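PDB 6G7N: extracellular solute-binding protein, family 1 from Trichodesmium erythraeum IMS101, which binds ferric iron between its two lobes and probably delivers it to an ABC transporter for uptake into the cell. Local coordinates for residues S8-Y11 against L17-S20; N232-G237 against N268-V273. One frame throughout, in Å; residues are numbered along the deposited sequence.

Contact 1: residues S8-Y11 against L17-S20; sequences SRHY and LYDS. With DAL (D-alanine), chain C.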
loop_
_atom_site.group_PDB
_atom_site.type_symbol
_atom_site.label_atom_id
_atom_site.label_comp_id
_atom_site.label_asym_id
_atom_site.label_seq_id
_atom_site.Cartn_x
_atom_site.Cartn_y
_atom_site.Cartn_z
ATOM N N SER A 8 -11.454 -2.182 5.858
ATOM C CA SER A 8 -11.616 -1.262 4.725
ATOM C C SER A 8 -11.151 -1.842 3.376
ATOM O O SER A 8 -11.170 -1.156 2.351
ATOM C CB SER A 8 -10.867 0.042 5.021
ATOM O OG SER A 8 -9.467 -0.165 5.054
ATOM N N ARG A 9 -10.690 -3.093 3.406
ATOM C CA ARG A 9 -9.913 -3.733 2.315
ATOM C C ARG A 9 -10.648 -4.918 1.678
ATOM O O ARG A 9 -10.092 -5.634 0.835
ATOM C CB ARG A 9 -8.529 -4.134 2.911
ATOM C CG ARG A 9 -7.525 -4.946 2.055
ATOM C CD ARG A 9 -7.191 -4.372 0.687
ATOM N NE ARG A 9 -6.242 -5.219 -0.033
ATOM C CZ ARG A 9 -6.576 -6.361 -0.622
ATOM N NH1 ARG A 9 -7.825 -6.787 -0.635
ATOM N NH2 ARG A 9 -5.629 -7.087 -1.218
ATOM N N HIS A 10 -11.920 -5.098 2.024
ATOM C CA HIS A 10 -12.692 -6.202 1.468
ATOM C C HIS A 10 -13.015 -5.942 -0.012
ATOM O O HIS A 10 -13.492 -4.873 -0.382
ATOM C CB HIS A 10 -14.011 -6.381 2.260
ATOM C CG HIS A 10 -14.966 -7.351 1.644
ATOM N ND1 HIS A 10 -14.897 -8.713 1.851
ATOM C CD2 HIS A 10 -16.007 -7.132 0.806
ATOM C CE1 HIS A 10 -15.882 -9.286 1.171
ATOM N NE2 HIS A 10 -16.558 -8.349 0.522
ATOM N N TYR A 11 -12.814 -6.968 -0.833
ATOM C CA TYR A 11 -13.347 -7.064 -2.202
ATOM C C TYR A 11 -14.268 -8.276 -2.267
ATOM O O TYR A 11 -14.112 -9.219 -1.496
ATOM C CB TYR A 11 -12.220 -7.146 -3.233
ATOM C CG TYR A 11 -11.504 -5.838 -3.361
ATOM C CD1 TYR A 11 -12.015 -4.803 -4.133
ATOM C CD2 TYR A 11 -10.351 -5.579 -2.627
ATOM C CE1 TYR A 11 -11.350 -3.579 -4.206
ATOM C CE2 TYR A 11 -9.697 -4.369 -2.685
ATOM C CZ TYR A 11 -10.185 -3.372 -3.480
ATOM O OH TYR A 11 -9.523 -2.160 -3.535
ATOM N N LEU A 17 -12.343 -16.598 0.453
ATOM C CA LEU A 17 -11.437 -16.768 1.528
ATOM C C LEU A 17 -12.212 -17.002 2.845
ATOM O O LEU A 17 -11.854 -17.902 3.599
ATOM C CB LEU A 17 -10.554 -15.525 1.507
ATOM C CG LEU A 17 -9.350 -15.488 2.364
ATOM C CD1 LEU A 17 -8.318 -14.587 1.735
ATOM C CD2 LEU A 17 -9.794 -14.970 3.717
ATOM N N TYR A 18 -13.268 -16.219 3.086
ATOM C CA TYR A 18 -13.992 -16.376 4.339
ATOM C C TYR A 18 -14.626 -17.767 4.380
ATOM O O TYR A 18 -14.587 -18.426 5.392
ATOM C CB TYR A 18 -15.070 -15.297 4.522
ATOM C CG TYR A 18 -14.596 -13.862 4.368
ATOM C CD1 TYR A 18 -13.272 -13.472 4.570
ATOM C CD2 TYR A 18 -15.504 -12.894 3.972
ATOM C CE1 TYR A 18 -12.868 -12.168 4.374
ATOM C CE2 TYR A 18 -15.122 -11.580 3.782
ATOM C CZ TYR A 18 -13.802 -11.219 3.973
ATOM O OH TYR A 18 -13.385 -9.909 3.765
ATOM N N ASP A 19 -15.213 -18.188 3.266
ATOM C CA ASP A 19 -15.870 -19.498 3.214
ATOM C C ASP A 19 -14.895 -20.654 3.408
ATOM O O ASP A 19 -15.214 -21.611 4.093
ATOM C CB ASP A 19 -16.635 -19.629 1.899
ATOM C CG ASP A 19 -17.880 -18.706 1.821
ATOM O OD1 ASP A 19 -18.237 -18.070 2.829
ATOM O OD2 ASP A 19 -18.436 -18.590 0.738
ATOM N N SER A 20 -13.703 -20.561 2.834
ATOM C CA SER A 20 -12.681 -21.574 3.052
ATOM C C SER A 20 -12.231 -21.603 4.502
ATOM O O SER A 20 -12.075 -22.689 5.101
ATOM C CB SER A 20 -11.519 -21.336 2.111
ATOM O OG SER A 20 -10.517 -22.295 2.374
HETATM N N DAL C . -7.488 2.179 -2.414
HETATM C CA DAL C . -8.086 0.812 -2.248
HETATM C CB DAL C . -9.076 0.801 -1.094
HETATM C C DAL C . -7.062 -0.265 -2.103
HETATM O O DAL C . -5.875 0.076 -2.283
HETATM O OXT DAL C . -7.458 -1.428 -1.817
#
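A single pair of side chains, H10 and Y18, makes the whole of this contact, and the two rings meet by their rims, without stacking. H10 sits in the loop that leads from strand 2-7 into helix 15-25, the first beta-alpha unit of a periplasmic-binding-protein fold, and Y18 reaches back from that helix to the loop. The phenol oxygen OH of Y18 lies 2.7 Å from ND1 of H10, in the plane of the imidazole, in a nearly straight hydrogen bond (163°) in which either partner could be the donor. The ring planes are inclined at only 26° and their centroids stay 5.5 Å apart. Beside the bond, CE1 of H10 comes within 3.6 Å of CE2 of Y18. H10 carries its ring anti to the backbone N (chi1 171°), and both side chains also touch L31 of strand 28-33.

The residues flanking H10 serve the ligand pocket instead. R9 sends its guanidinium to S234, F264 and S99, while the amide N of Y11 bonds to D14 as the loop turns into the helix. The ring of Y11 holds its edge to D-alanine, placing its OH 2.8 Å from the ligand carboxylate oxygen OXT, a hydrogen bond that is not settled, since the same proton could serve a second acceptor.

Contact 2: residues N232-G237 against N268-V273; sequences NISGGG and NNEYPV. With DAL (D-alanine), chain C.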
loop_
_atom_site.group_PDB
_atom_site.type_symbol
_atom_site.label_atom_id
_atom_site.label_comp_id
_atom_site.label_asym_id
_atom_site.label_seq_id
_atom_site.Cartn_x
_atom_site.Cartn_y
_atom_site.Cartn_z
ATOM N N ASN A 232 4.748 -1.319 0.126
ATOM C CA ASN A 232 3.839 -1.075 1.255
ATOM C C ASN A 232 2.828 -2.210 1.277
ATOM O O ASN A 232 2.900 -3.114 0.426
ATOM C CB ASN A 232 3.245 0.339 1.119
ATOM C CG ASN A 232 2.808 0.989 2.429
ATOM O OD1 ASN A 232 2.465 0.306 3.410
ATOM N ND2 ASN A 232 2.782 2.332 2.450
ATOM N N ILE A 233 1.916 -2.198 2.261
ATOM C CA ILE A 233 1.110 -3.386 2.540
ATOM C C ILE A 233 -0.371 -3.083 2.657
ATOM O O ILE A 233 -0.795 -1.990 3.056
ATOM C CB ILE A 233 1.586 -4.076 3.845
ATOM C CG1 ILE A 233 1.620 -3.114 5.040
ATOM C CG2 ILE A 233 2.934 -4.725 3.624
ATOM C CD1 ILE A 233 1.725 -3.811 6.385
ATOM N N SER A 234 -1.155 -4.132 2.356
ATOM C CA SER A 234 -2.487 -4.340 2.901
ATOM C C SER A 234 -2.304 -5.251 4.107
ATOM O O SER A 234 -1.604 -6.252 3.999
ATOM C CB SER A 234 -3.397 -5.060 1.887
ATOM O OG SER A 234 -3.626 -4.313 0.720
ATOM N N GLY A 235 -2.884 -4.920 5.251
ATOM C CA GLY A 235 -2.580 -5.721 6.428
ATOM C C GLY A 235 -3.575 -5.574 7.535
ATOM O O GLY A 235 -4.630 -4.985 7.387
ATOM N N GLY A 236 -3.234 -6.185 8.659
ATOM C CA GLY A 236 -4.150 -6.171 9.795
ATOM C C GLY A 236 -3.565 -6.726 11.048
ATOM O O GLY A 236 -2.419 -7.171 11.099
ATOM N N GLY A 237 -4.400 -6.706 12.084
ATOM C CA GLY A 237 -3.993 -7.191 13.391
ATOM C C GLY A 237 -5.195 -7.610 14.219
ATOM O O GLY A 237 -6.351 -7.421 13.816
ATOM N N ASN A 268 -7.058 -7.634 -5.462
ATOM C CA ASN A 268 -6.720 -6.269 -5.807
ATOM C C ASN A 268 -5.463 -6.141 -6.646
ATOM O O ASN A 268 -4.826 -5.083 -6.622
ATOM C CB ASN A 268 -6.623 -5.380 -4.557
ATOM C CG ASN A 268 -6.576 -3.898 -4.891
ATOM O OD1 ASN A 268 -7.271 -3.436 -5.827
ATOM N ND2 ASN A 268 -5.809 -3.126 -4.111
ATOM N N ASN A 269 -5.100 -7.183 -7.379
ATOM C CA ASN A 269 -3.917 -7.131 -8.227
ATOM C C ASN A 269 -2.651 -6.719 -7.493
ATOM O O ASN A 269 -1.792 -6.055 -8.060
ATOM C CB ASN A 269 -4.148 -6.237 -9.451
ATOM C CG ASN A 269 -5.344 -6.671 -10.243
ATOM O OD1 ASN A 269 -5.401 -7.791 -10.722
ATOM N ND2 ASN A 269 -6.328 -5.788 -10.361
ATOM N N GLU A 270 -2.533 -7.174 -6.242
ATOM C CA GLU A 270 -1.360 -6.984 -5.396
ATOM C C GLU A 270 -0.466 -8.232 -5.454
ATOM O O GLU A 270 -0.865 -9.284 -5.983
ATOM C CB GLU A 270 -1.781 -6.615 -3.960
ATOM C CG GLU A 270 -2.393 -5.239 -3.911
ATOM C CD GLU A 270 -2.791 -4.778 -2.518
ATOM O OE1 GLU A 270 -1.959 -4.888 -1.565
ATOM O OE2 GLU A 270 -3.923 -4.258 -2.356
ATOM N N TYR A 271 0.741 -8.085 -4.917
ATOM C CA TYR A 271 1.666 -9.204 -4.795
ATOM C C TYR A 271 1.413 -9.928 -3.485
ATOM O O TYR A 271 1.092 -9.310 -2.475
ATOM C CB TYR A 271 3.111 -8.687 -4.805
ATOM C CG TYR A 271 3.530 -7.967 -6.069
ATOM C CD1 TYR A 271 4.050 -8.679 -7.144
ATOM C CD2 TYR A 271 3.393 -6.597 -6.219
ATOM C CE1 TYR A 271 4.408 -8.042 -8.330
ATOM C CE2 TYR A 271 3.751 -5.947 -7.416
ATOM C CZ TYR A 271 4.251 -6.679 -8.459
ATOM O OH TYR A 271 4.586 -6.005 -9.636
ATOM N N PRO A 272 1.651 -11.244 -3.442
ATOM C CA PRO A 272 1.677 -11.947 -2.160
ATOM C C PRO A 272 2.810 -11.464 -1.306
ATOM O O PRO A 272 3.811 -10.951 -1.811
ATOM C CB PRO A 272 1.930 -13.424 -2.544
ATOM C CG PRO A 272 1.639 -13.479 -3.999
ATOM C CD PRO A 272 2.007 -12.152 -4.548
ATOM N N VAL A 273 2.682 -11.615 0.025
ATOM C CA VAL A 273 3.830 -11.420 0.913
ATOM C C VAL A 273 4.641 -12.700 1.124
ATOM O O VAL A 273 5.814 -12.612 1.492
ATOM C CB VAL A 273 3.457 -10.800 2.276
ATOM C CG1 VAL A 273 2.750 -9.478 2.086
ATOM C CG2 VAL A 273 2.652 -11.754 3.133
HETATM N N DAL C . -7.488 2.179 -2.414
HETATM C CA DAL C . -8.086 0.812 -2.248
HETATM C CB DAL C . -9.076 0.801 -1.094
HETATM C C DAL C . -7.062 -0.265 -2.103
HETATM O O DAL C . -5.875 0.076 -2.283
HETATM O OXT DAL C . -7.458 -1.428 -1.817
#
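Behind the first shell of the ligand pocket, S234 of strand 231-239 meets E270, just after the helix 258-266, whose side chain lies about 6 Å from the ferric ion; N268 in the same turn lines the pocket itself. OG of S234 donates a hydrogen bond to OE1 of E270 at 2.9 Å, which accepts it with its syn lone pair, on the side of the other carboxylate oxygen. OE2 is close by as well, 3.1 Å from the same OG, and the serine oxygen therefore faces both oxygens of the group. The glutamate reaches the strand with its chain extended beyond CG (chi2 -178°). A second bond fixes the carboxylate from its own segment: ND2 of N268 donates to OE2 at 2.8 Å, nearly straight at 165° and close to the amide plane, taking the anti lone pair of OE2.

Strand 231-239 belongs to the mixed sheet of the solute-binding-protein fold, and it pairs with strand 96-108, whose S99 and R101 complete the setting of E270: S99 OG bonds to OE1, and R101 makes a salt bridge to OE2. With these partners the buried carboxylate is held at both oxygens, which would favour its charged form. The turn that brings E270 into place is a Schellman motif closing helix 258-266, with N269 in the left-handed conformation as its C-prime residue; its amide N bonds to the carbonyl of E266 and that of E270 to S265. The ND2 used for E270 also stands 3.3 Å from OXT of D-alanine.

In the fold
Contact 1 comes first along the chain and is local, joining the loop after strand 2-7 to the helix 15-25 that follows it; contact 2 brings together strand 231-239 and the turn after helix 258-266, with 30 residues between its segments. Their centres are about 13 Å from each other. R9 connects them: its NE lies 2.9 Å from OG of S234, a probable hydrogen bond, and makes a long, weak ion pair with OE2 of E270. Strands 2-7 and 231-239 belong to one mixed sheet, both flanking strand 54-58. Both contacts touch D-alanine, through Y11 and N268, next to the iron-binding tyrosines Y141, Y197 and Y198; the H10-Y18 pair itself lies outside this pocket.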